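Local coordinates for purine nucleoside phosphorylase (Thermus thermophilus, PDB 6TK9), which catalyses the phosphorolysis of purine nucleosides such as inosine and guanosine, giving the free purine base and ribose 1-phosphate, at residues E8-V13 / V96-F101; L109-G114 / G209-P214; L129-F134 / P214-L219. All coordinates share one frame; numbering follows the deposited sequence.

The three contacts step inward from the edge of one chain: contact 1 is centred about 17 Å from the chain centre, contact 3 about 10 Å and contact 2 about 6 Å. Contact 1 joins two helices and closes before the others open; its centre lies about 22 Å from contact 2 and about 21 Å from contact 3. Its second helix, 94-102, leads into strand 106-115, the sheet strand of contact 2. Contacts 2 and 3 have centres about 9 Å apart, alternate along the chain and share Pro-214 and helix 213-222. This helix ties the phosphate-binding centre of the sheet to strand 124-133, whose backbone at Tyr-131 (O) and Asn-133 (N) is hydrogen-bonded to a neighbouring subunit.

Contact 1: residues E8-V13 / V96-F101; sequences EAVAYV and VRVGFF
Ala-9 and Val-10 face Val-98 and Phe-101 where helix 4-14 crosses helix 94-102. Over the short segments the axes approach to 9.5 Å with a crossing angle of -61°, and the backbones are nearest at Val-10 and Val-98. The tight spot lies at Val-98, whose two methyls divide between two partners. Its CG2 meets the methyl CB of Ala-9 at 3.6 Å, where the small alanine allows a close approach, while CG1 turns to Val-10 CG2 at a more relaxed 4.2 Å. Val-10 holds CG1 anti to the backbone N (chi1 167°), which places CG2 beside that nitrogen and directs it across the gap. There Val-10 CG2 also comes within 3.8 Å of Phe-101 CB. The valine and phenylalanine side chains cross at about a right angle. Only CB of Phe-101 takes part within the pair of segments, and its ring leads away from helix 4-14 with Phe-100 CD2 over the centre of one face. No hydrogen bond joins the two segments; the grip is entirely apolar.

The other side of helix 4-14 is quite different. Glu-8 and Ala-11 are exposed there, with Glu-8 OE1 hydrogen-bonded to His-51 NE2, and the partly exposed Tyr-12 lies on Pro-50 and Ile-44. At the margin Val-13 points inward without reaching 96-101 and packs on Leu-102. Phe-101 itself continues the apolar layer to Leu-222 at the end of helix 213-222. Helix 94-102 connects strands 72-78 and 106-115, both parallel to strand 23-27, so the N-terminal helix packs as an outer layer on the helix of a beta-alpha-beta crossover in the alpha/beta fold of the phosphorylase superfamily.

Contact 2: residues L109-G114 / G209-P214; sequences LTSAAG and GMSTVP. With PO4 (phosphate ion), chain G.
Ser-111 and Ser-211 meet beside a bound phosphate, the CB of Ser-111 lying 3.6 Å from the OG of Ser-211. Both serines set OG between the backbone N and the carbonyl carbon (chi1 49° and 75°), yet the two hydroxyls serve different ends. Ser-211 OG gives a short hydrogen bond of 2.5 Å to phosphate O4. The same Ser-211 OG accepts one of 2.8 Å from Thr-212 OG1. The threonine hydroxyl, anti to its carbonyl carbon, thereby acts from the second shell and probably helps to hold the rotation of the serine that grips the anion. Ser-111 instead bonds through OG to Ser-230 on the adjoining strand 225-235 and offers the phosphate its CB.

The backbone N of Ala-112 completes the strand's part, donating to phosphate O3 with an N-H...O angle of 157°. Ser-29, His-82 and Arg-80 NH1 also hydrogen-bond the ion, a cradle consistent with the phosphate-substrate site of this nucleoside phosphorylase family, although the ion here probably came from the crystallisation liquor. The site forms where strand 106-115 passes the loop between strand 207-209 and helix 213-222.

Away from the phosphate, the contact becomes more apolar. Thr-212, the N-cap residue, has a positive phi and points its methyl CG2 at Leu-109 CB, 4.2 Å away. Leu-109 CD1 lies near Thr-212 O. Arg-80 also packs on the side chains of Ser-211 and Thr-212.

Contact 3: residues L129-F134 / P214-L219; sequences LDYINF and PEVIAL
Tyr-131, on strand 124-133, reaches across to Ile-217 and Val-216 of helix 213-222, and these three buried side chains make the contact. Tyr-131 gives the largest single share of the buried surface, followed by Ile-217. Its CG sits between the backbone N and the carbonyl carbon (chi1 74°), a setting that sends the tyrosine ring out from the strand toward the helix. The phenol end meets Ile-217: CG1 of the isoleucine lies 3.7 Å from Tyr-131 OH and 4.0 Å from Tyr-131 CZ, and Ile-217 CD1 is also near the hydroxyl. The two side chains cross at about a right angle, with the isoleucine approaching the ring obliquely. Ile-217 keeps CG1 beside its backbone N (chi1 -65°), and this branch makes the contact, continuing into CD1.

Val-216, with less surface buried, covers a different part of the ring. Its CG1 comes obliquely to Tyr-131 CD2 at 4.2 Å as the two side chains slide past each other in opposite directions. At the CD1 side of the ring, Val-213, one turn back along the helix, also packs on Tyr-131, and Met-155 from a loop touches both Tyr-131 and Ile-217.

Replacing Tyr-131 with an alanine would remove the whole ring and would probably open a gap between strand and helix, stripping Ile-217 CG1 and Val-216 CG1 of their cover.

The strand also faces a neighbouring subunit, where the Tyr-131 carbonyl O is hydrogen-bonded to Ser-193 OG of that chain, which also packs on Ile-217 through its Ser-190. Since no hydrogen bond joins the two segments, strand and helix meet here through van der Waals contact of largely apolar side chains, whereas the polar bonds of the strand's backbone serve the sheet and the subunit interface.

Contact 1: residues E8-V13 / V96-F101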
loop_
_atom_site.group_PDB
_atom_site.type_symbol
_atom_site.label_atom_id
_atom_site.label_comp_id
_atom_site.label_asym_id
_atom_site.label_seq_id
_atom_site.Cartn_x
_atom_site.Cartn_y
_atom_site.Cartn_z
ATOM N N GLU A 8 43.516 4.751 20.100
ATOM C CA GLU A 8 44.689 4.063 19.508
ATOM C C GLU A 8 44.833 4.583 18.081
ATOM O O GLU A 8 45.966 4.943 17.697
ATOM C CB GLU A 8 44.573 2.534 19.520
ATOM C CG GLU A 8 45.110 1.854 20.775
ATOM C CD GLU A 8 45.743 0.476 20.574
ATOM O OE1 GLU A 8 45.479 -0.161 19.543
ATOM O OE2 GLU A 8 46.511 0.031 21.462
ATOM N N ALA A 9 43.717 4.663 17.350
ATOM C CA ALA A 9 43.669 5.068 15.922
ATOM C C ALA A 9 43.881 6.582 15.809
ATOM O O ALA A 9 44.685 6.999 14.983
ATOM C CB ALA A 9 42.376 4.632 15.268
ATOM N N VAL A 10 43.180 7.381 16.601
ATOM C CA VAL A 10 43.367 8.857 16.595
ATOM C C VAL A 10 44.868 9.140 16.764
ATOM O O VAL A 10 45.453 9.794 15.864
ATOM C CB VAL A 10 42.512 9.542 17.676
ATOM C CG1 VAL A 10 42.910 10.995 17.898
ATOM C CG2 VAL A 10 41.032 9.442 17.348
ATOM N N ALA A 11 45.468 8.610 17.836
ATOM C CA ALA A 11 46.900 8.760 18.203
ATOM C C ALA A 11 47.815 8.384 17.024
ATOM O O ALA A 11 48.791 9.113 16.780
ATOM C CB ALA A 11 47.213 7.933 19.429
ATOM N N TYR A 12 47.542 7.290 16.312
ATOM C CA TYR A 12 48.407 6.859 15.183
ATOM C C TYR A 12 48.385 7.942 14.097
ATOM O O TYR A 12 49.463 8.183 13.510
ATOM C CB TYR A 12 48.028 5.479 14.645
ATOM C CG TYR A 12 48.905 5.047 13.498
ATOM C CD1 TYR A 12 50.136 4.449 13.716
ATOM C CD2 TYR A 12 48.521 5.276 12.185
ATOM C CE1 TYR A 12 50.954 4.074 12.658
ATOM C CE2 TYR A 12 49.329 4.914 11.118
ATOM C CZ TYR A 12 50.560 4.322 11.352
ATOM O OH TYR A 12 51.352 3.969 10.292
ATOM N N VAL A 13 47.234 8.592 13.860
ATOM C CA VAL A 13 47.094 9.654 12.817
ATOM C C VAL A 13 47.840 10.906 13.306
ATOM O O VAL A 13 48.606 11.496 12.516
ATOM C CB VAL A 13 45.623 9.938 12.446
ATOM C CG1 VAL A 13 45.498 11.122 11.504
ATOM C CG2 VAL A 13 44.947 8.731 11.814
ATOM N N VAL A 96 34.499 6.685 10.349
ATOM C CA VAL A 96 33.784 7.968 10.640
ATOM C C VAL A 96 33.805 8.267 12.150
ATOM O O VAL A 96 33.769 9.452 12.503
ATOM C CB VAL A 96 32.348 8.017 10.085
ATOM C CG1 VAL A 96 32.347 7.924 8.569
ATOM C CG2 VAL A 96 31.443 6.960 10.699
ATOM N N ARG A 97 33.871 7.263 13.021
ATOM C CA ARG A 97 33.968 7.503 14.489
ATOM C C ARG A 97 35.329 8.162 14.792
ATOM O O ARG A 97 35.323 9.221 15.449
ATOM C CB ARG A 97 33.732 6.212 15.290
ATOM C CG ARG A 97 32.271 5.767 15.353
ATOM C CD ARG A 97 32.063 4.360 15.903
ATOM N NE ARG A 97 30.800 4.203 16.614
ATOM C CZ ARG A 97 30.304 3.058 17.099
ATOM N NH1 ARG A 97 30.962 1.918 16.963
ATOM N NH2 ARG A 97 29.141 3.069 17.736
ATOM N N VAL A 98 36.441 7.576 14.315
ATOM C CA VAL A 98 37.817 8.164 14.386
ATOM C C VAL A 98 37.801 9.551 13.731
ATOM O O VAL A 98 38.343 10.509 14.321
ATOM C CB VAL A 98 38.866 7.248 13.725
ATOM C CG1 VAL A 98 40.196 7.951 13.516
ATOM C CG2 VAL A 98 39.066 5.981 14.531
ATOM N N GLY A 99 37.165 9.660 12.569
ATOM C CA GLY A 99 37.001 10.948 11.877
ATOM C C GLY A 99 36.439 11.999 12.810
ATOM O O GLY A 99 36.900 13.151 12.777
ATOM N N PHE A 100 35.432 11.636 13.595
ATOM C CA PHE A 100 34.727 12.585 14.492
ATOM C C PHE A 100 35.708 13.058 15.569
ATOM O O PHE A 100 35.699 14.241 15.912
ATOM C CB PHE A 100 33.474 11.947 15.093
ATOM C CG PHE A 100 32.719 12.849 16.031
ATOM C CD1 PHE A 100 31.860 13.821 15.543
ATOM C CD2 PHE A 100 32.864 12.717 17.400
ATOM C CE1 PHE A 100 31.153 14.644 16.407
ATOM C CE2 PHE A 100 32.174 13.550 18.265
ATOM C CZ PHE A 100 31.330 14.518 17.767
ATOM N N PHE A 101 36.530 12.143 16.069
ATOM C CA PHE A 101 37.378 12.352 17.265
ATOM C C PHE A 101 38.684 13.022 16.859
ATOM O O PHE A 101 39.369 13.494 17.774
ATOM C CB PHE A 101 37.609 11.036 18.003
ATOM C CG PHE A 101 36.492 10.701 18.949
ATOM C CD1 PHE A 101 36.302 11.451 20.103
ATOM C CD2 PHE A 101 35.619 9.655 18.676
ATOM C CE1 PHE A 101 35.262 11.161 20.974
ATOM C CE2 PHE A 101 34.581 9.363 19.547
ATOM C CZ PHE A 101 34.404 10.116 20.691
#

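Contact 2: residues L109-G114 / G209-P214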
loop_
_atom_site.group_PDB
_atom_site.type_symbol
_atom_site.label_atom_id
_atom_site.label_comp_id
_atom_site.label_asym_id
_atom_site.label_seq_id
_atom_site.Cartn_x
_atom_site.Cartn_y
_atom_site.Cartn_z
ATOM N N LEU A 109 28.502 12.325 3.409
ATOM C CA LEU A 109 28.597 10.898 3.014
ATOM C C LEU A 109 28.119 10.761 1.569
ATOM O O LEU A 109 26.989 11.153 1.304
ATOM C CB LEU A 109 27.748 10.065 3.974
ATOM C CG LEU A 109 28.031 10.294 5.454
ATOM C CD1 LEU A 109 26.972 9.612 6.297
ATOM C CD2 LEU A 109 29.416 9.802 5.827
ATOM N N THR A 110 28.963 10.244 0.681
ATOM C CA THR A 110 28.675 10.109 -0.765
ATOM C C THR A 110 28.697 8.623 -1.121
ATOM O O THR A 110 29.487 7.882 -0.504
ATOM C CB THR A 110 29.646 10.933 -1.630
ATOM O OG1 THR A 110 30.851 10.197 -1.868
ATOM C CG2 THR A 110 29.965 12.283 -1.014
ATOM N N SER A 111 27.873 8.231 -2.097
ATOM C CA SER A 111 27.667 6.825 -2.530
ATOM C C SER A 111 27.252 6.811 -4.002
ATOM O O SER A 111 26.713 7.827 -4.490
ATOM C CB SER A 111 26.628 6.144 -1.663
ATOM O OG SER A 111 25.470 6.962 -1.542
ATOM N N ALA A 112 27.492 5.702 -4.686
ATOM C CA ALA A 112 26.743 5.320 -5.906
ATOM C C ALA A 112 25.452 4.617 -5.462
ATOM O O ALA A 112 25.526 3.821 -4.503
ATOM C CB ALA A 112 27.589 4.437 -6.794
ATOM N N ALA A 113 24.319 4.919 -6.100
ATOM C CA ALA A 113 22.994 4.378 -5.741
ATOM C C ALA A 113 22.201 4.142 -7.008
ATOM O O ALA A 113 22.406 4.927 -7.951
ATOM C CB ALA A 113 22.246 5.334 -4.854
ATOM N N GLY A 114 21.323 3.136 -6.983
ATOM C CA GLY A 114 20.213 2.976 -7.945
ATOM C C GLY A 114 19.081 3.954 -7.673
ATOM O O GLY A 114 18.792 4.231 -6.473
ATOM N N GLY A 209 20.992 1.443 -2.246
ATOM C CA GLY A 209 22.429 1.112 -2.257
ATOM C C GLY A 209 22.815 0.318 -1.030
ATOM O O GLY A 209 21.935 0.016 -0.201
ATOM N N MET A 210 24.103 0.045 -0.877
ATOM C CA MET A 210 24.598 -0.952 0.092
ATOM C C MET A 210 25.515 -0.313 1.140
ATOM O O MET A 210 26.300 -1.055 1.710
ATOM C CB MET A 210 25.339 -2.029 -0.696
ATOM C CG MET A 210 24.498 -2.638 -1.786
ATOM S SD MET A 210 25.409 -3.923 -2.650
ATOM C CE MET A 210 24.169 -4.506 -3.796
ATOM N N SER A 211 25.385 0.985 1.433
ATOM C CA SER A 211 26.289 1.735 2.348
ATOM C C SER A 211 25.539 2.828 3.124
ATOM O O SER A 211 24.330 2.909 2.974
ATOM C CB SER A 211 27.362 2.358 1.526
ATOM O OG SER A 211 26.847 3.486 0.826
ATOM N N THR A 212 26.260 3.666 3.894
ATOM C CA THR A 212 25.870 5.040 4.344
ATOM C C THR A 212 25.028 5.027 5.619
ATOM O O THR A 212 25.315 5.823 6.533
ATOM C CB THR A 212 25.035 5.779 3.295
ATOM O OG1 THR A 212 25.770 5.729 2.074
ATOM C CG2 THR A 212 24.722 7.212 3.674
ATOM N N VAL A 213 23.974 4.211 5.662
ATOM C CA VAL A 213 23.012 4.210 6.807
ATOM C C VAL A 213 23.766 3.908 8.103
ATOM O O VAL A 213 23.579 4.611 9.083
ATOM C CB VAL A 213 21.831 3.268 6.530
ATOM C CG1 VAL A 213 20.978 3.016 7.760
ATOM C CG2 VAL A 213 20.980 3.811 5.394
ATOM N N PRO A 214 24.670 2.908 8.187
ATOM C CA PRO A 214 25.357 2.652 9.450
ATOM C C PRO A 214 26.179 3.883 9.857
ATOM O O PRO A 214 26.191 4.213 11.018
ATOM C CB PRO A 214 26.218 1.398 9.210
ATOM C CG PRO A 214 26.151 1.109 7.716
ATOM C CD PRO A 214 25.028 1.941 7.133
HETATM P P PO4 G . 28.997 2.912 -2.315
HETATM O O1 PO4 G . 30.101 2.568 -1.303
HETATM O O2 PO4 G . 28.837 1.772 -3.317
HETATM O O3 PO4 G . 29.336 4.178 -3.077
HETATM O O4 PO4 G . 27.703 3.154 -1.544
#

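Contact 3: residues L129-F134 / P214-L219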
loop_
_atom_site.group_PDB
_atom_site.type_symbol
_atom_site.label_atom_id
_atom_site.label_comp_id
_atom_site.label_asym_id
_atom_site.label_seq_id
_atom_site.Cartn_x
_atom_site.Cartn_y
_atom_site.Cartn_z
ATOM N N LEU A 129 17.211 12.963 2.089
ATOM C CA LEU A 129 16.273 13.592 3.051
ATOM C C LEU A 129 16.039 12.679 4.244
ATOM O O LEU A 129 15.797 13.210 5.312
ATOM C CB LEU A 129 14.958 13.874 2.337
ATOM C CG LEU A 129 15.069 14.921 1.243
ATOM C CD1 LEU A 129 13.698 15.236 0.657
ATOM C CD2 LEU A 129 15.728 16.180 1.785
ATOM N N ASP A 130 16.084 11.359 4.046
ATOM C CA ASP A 130 15.869 10.350 5.124
ATOM C C ASP A 130 16.365 8.980 4.657
ATOM O O ASP A 130 16.760 8.843 3.473
ATOM C CB ASP A 130 14.389 10.273 5.501
ATOM C CG ASP A 130 14.120 9.952 6.951
ATOM O OD1 ASP A 130 15.094 9.825 7.698
ATOM O OD2 ASP A 130 12.925 9.804 7.303
ATOM N N TYR A 131 16.346 7.991 5.544
ATOM C CA TYR A 131 16.898 6.640 5.260
ATOM C C TYR A 131 15.930 5.572 5.773
ATOM O O TYR A 131 15.105 5.788 6.720
ATOM C CB TYR A 131 18.302 6.476 5.874
ATOM C CG TYR A 131 18.307 6.296 7.371
ATOM C CD1 TYR A 131 17.967 5.086 7.946
ATOM C CD2 TYR A 131 18.578 7.349 8.217
ATOM C CE1 TYR A 131 17.880 4.929 9.319
ATOM C CE2 TYR A 131 18.546 7.196 9.596
ATOM C CZ TYR A 131 18.177 5.984 10.155
ATOM O OH TYR A 131 18.117 5.825 11.512
ATOM N N ILE A 132 16.048 4.407 5.166
ATOM C CA ILE A 132 15.341 3.171 5.589
ATOM C C ILE A 132 16.421 2.113 5.765
ATOM O O ILE A 132 17.239 1.981 4.823
ATOM C CB ILE A 132 14.305 2.746 4.534
ATOM C CG1 ILE A 132 13.024 3.585 4.618
ATOM C CG2 ILE A 132 14.018 1.256 4.660
ATOM C CD1 ILE A 132 12.062 3.365 3.444
ATOM N N ASN A 133 16.416 1.394 6.893
ATOM C CA ASN A 133 17.361 0.273 7.133
ATOM C C ASN A 133 16.635 -1.033 6.835
ATOM O O ASN A 133 15.822 -1.412 7.666
ATOM C CB ASN A 133 17.938 0.313 8.549
ATOM C CG ASN A 133 18.902 -0.809 8.853
ATOM O OD1 ASN A 133 19.490 -0.828 9.916
ATOM N ND2 ASN A 133 19.114 -1.714 7.917
ATOM N N PHE A 134 16.927 -1.671 5.696
ATOM C CA PHE A 134 16.402 -3.007 5.291
ATOM C C PHE A 134 17.527 -4.047 5.296
ATOM O O PHE A 134 17.382 -5.080 4.628
ATOM C CB PHE A 134 15.772 -2.945 3.894
ATOM C CG PHE A 134 14.829 -4.075 3.572
ATOM C CD1 PHE A 134 13.608 -4.188 4.216
ATOM C CD2 PHE A 134 15.177 -5.042 2.646
ATOM C CE1 PHE A 134 12.738 -5.220 3.905
ATOM C CE2 PHE A 134 14.314 -6.084 2.344
ATOM C CZ PHE A 134 13.093 -6.164 2.964
ATOM N N PRO A 214 24.670 2.908 8.187
ATOM C CA PRO A 214 25.357 2.652 9.450
ATOM C C PRO A 214 26.179 3.883 9.857
ATOM O O PRO A 214 26.191 4.213 11.018
ATOM C CB PRO A 214 26.218 1.398 9.210
ATOM C CG PRO A 214 26.151 1.109 7.716
ATOM C CD PRO A 214 25.028 1.941 7.133
ATOM N N GLU A 215 26.828 4.525 8.884
ATOM C CA GLU A 215 27.600 5.785 9.058
ATOM C C GLU A 215 26.649 6.853 9.608
ATOM O O GLU A 215 26.985 7.466 10.657
ATOM C CB GLU A 215 28.301 6.186 7.746
ATOM C CG GLU A 215 29.426 5.235 7.362
ATOM C CD GLU A 215 29.594 4.930 5.883
ATOM O OE1 GLU A 215 30.104 5.798 5.166
ATOM O OE2 GLU A 215 29.245 3.816 5.451
ATOM N N VAL A 216 25.490 7.051 8.972
ATOM C CA VAL A 216 24.511 8.082 9.421
ATOM C C VAL A 216 24.120 7.839 10.882
ATOM O O VAL A 216 24.110 8.803 11.631
ATOM C CB VAL A 216 23.265 8.123 8.537
ATOM C CG1 VAL A 216 22.265 9.117 9.119
ATOM C CG2 VAL A 216 23.609 8.467 7.095
ATOM N N ILE A 217 23.807 6.602 11.269
ATOM C CA ILE A 217 23.372 6.244 12.655
ATOM C C ILE A 217 24.539 6.464 13.630
ATOM O O ILE A 217 24.330 7.097 14.687
ATOM C CB ILE A 217 22.835 4.796 12.720
ATOM C CG1 ILE A 217 21.565 4.634 11.883
ATOM C CG2 ILE A 217 22.605 4.375 14.163
ATOM C CD1 ILE A 217 21.142 3.203 11.659
ATOM N N ALA A 218 25.722 5.948 13.296
ATOM C CA ALA A 218 26.968 6.088 14.094
ATOM C C ALA A 218 27.261 7.573 14.360
ATOM O O ALA A 218 27.607 7.910 15.517
ATOM C CB ALA A 218 28.119 5.399 13.393
ATOM N N LEU A 219 27.101 8.422 13.339
ATOM C CA LEU A 219 27.470 9.857 13.381
ATOM C C LEU A 219 26.419 10.675 14.146
ATOM O O LEU A 219 26.833 11.660 14.814
ATOM C CB LEU A 219 27.674 10.374 11.957
ATOM C CG LEU A 219 29.027 10.009 11.352
ATOM C CD1 LEU A 219 29.039 10.240 9.858
ATOM C CD2 LEU A 219 30.139 10.801 12.010
#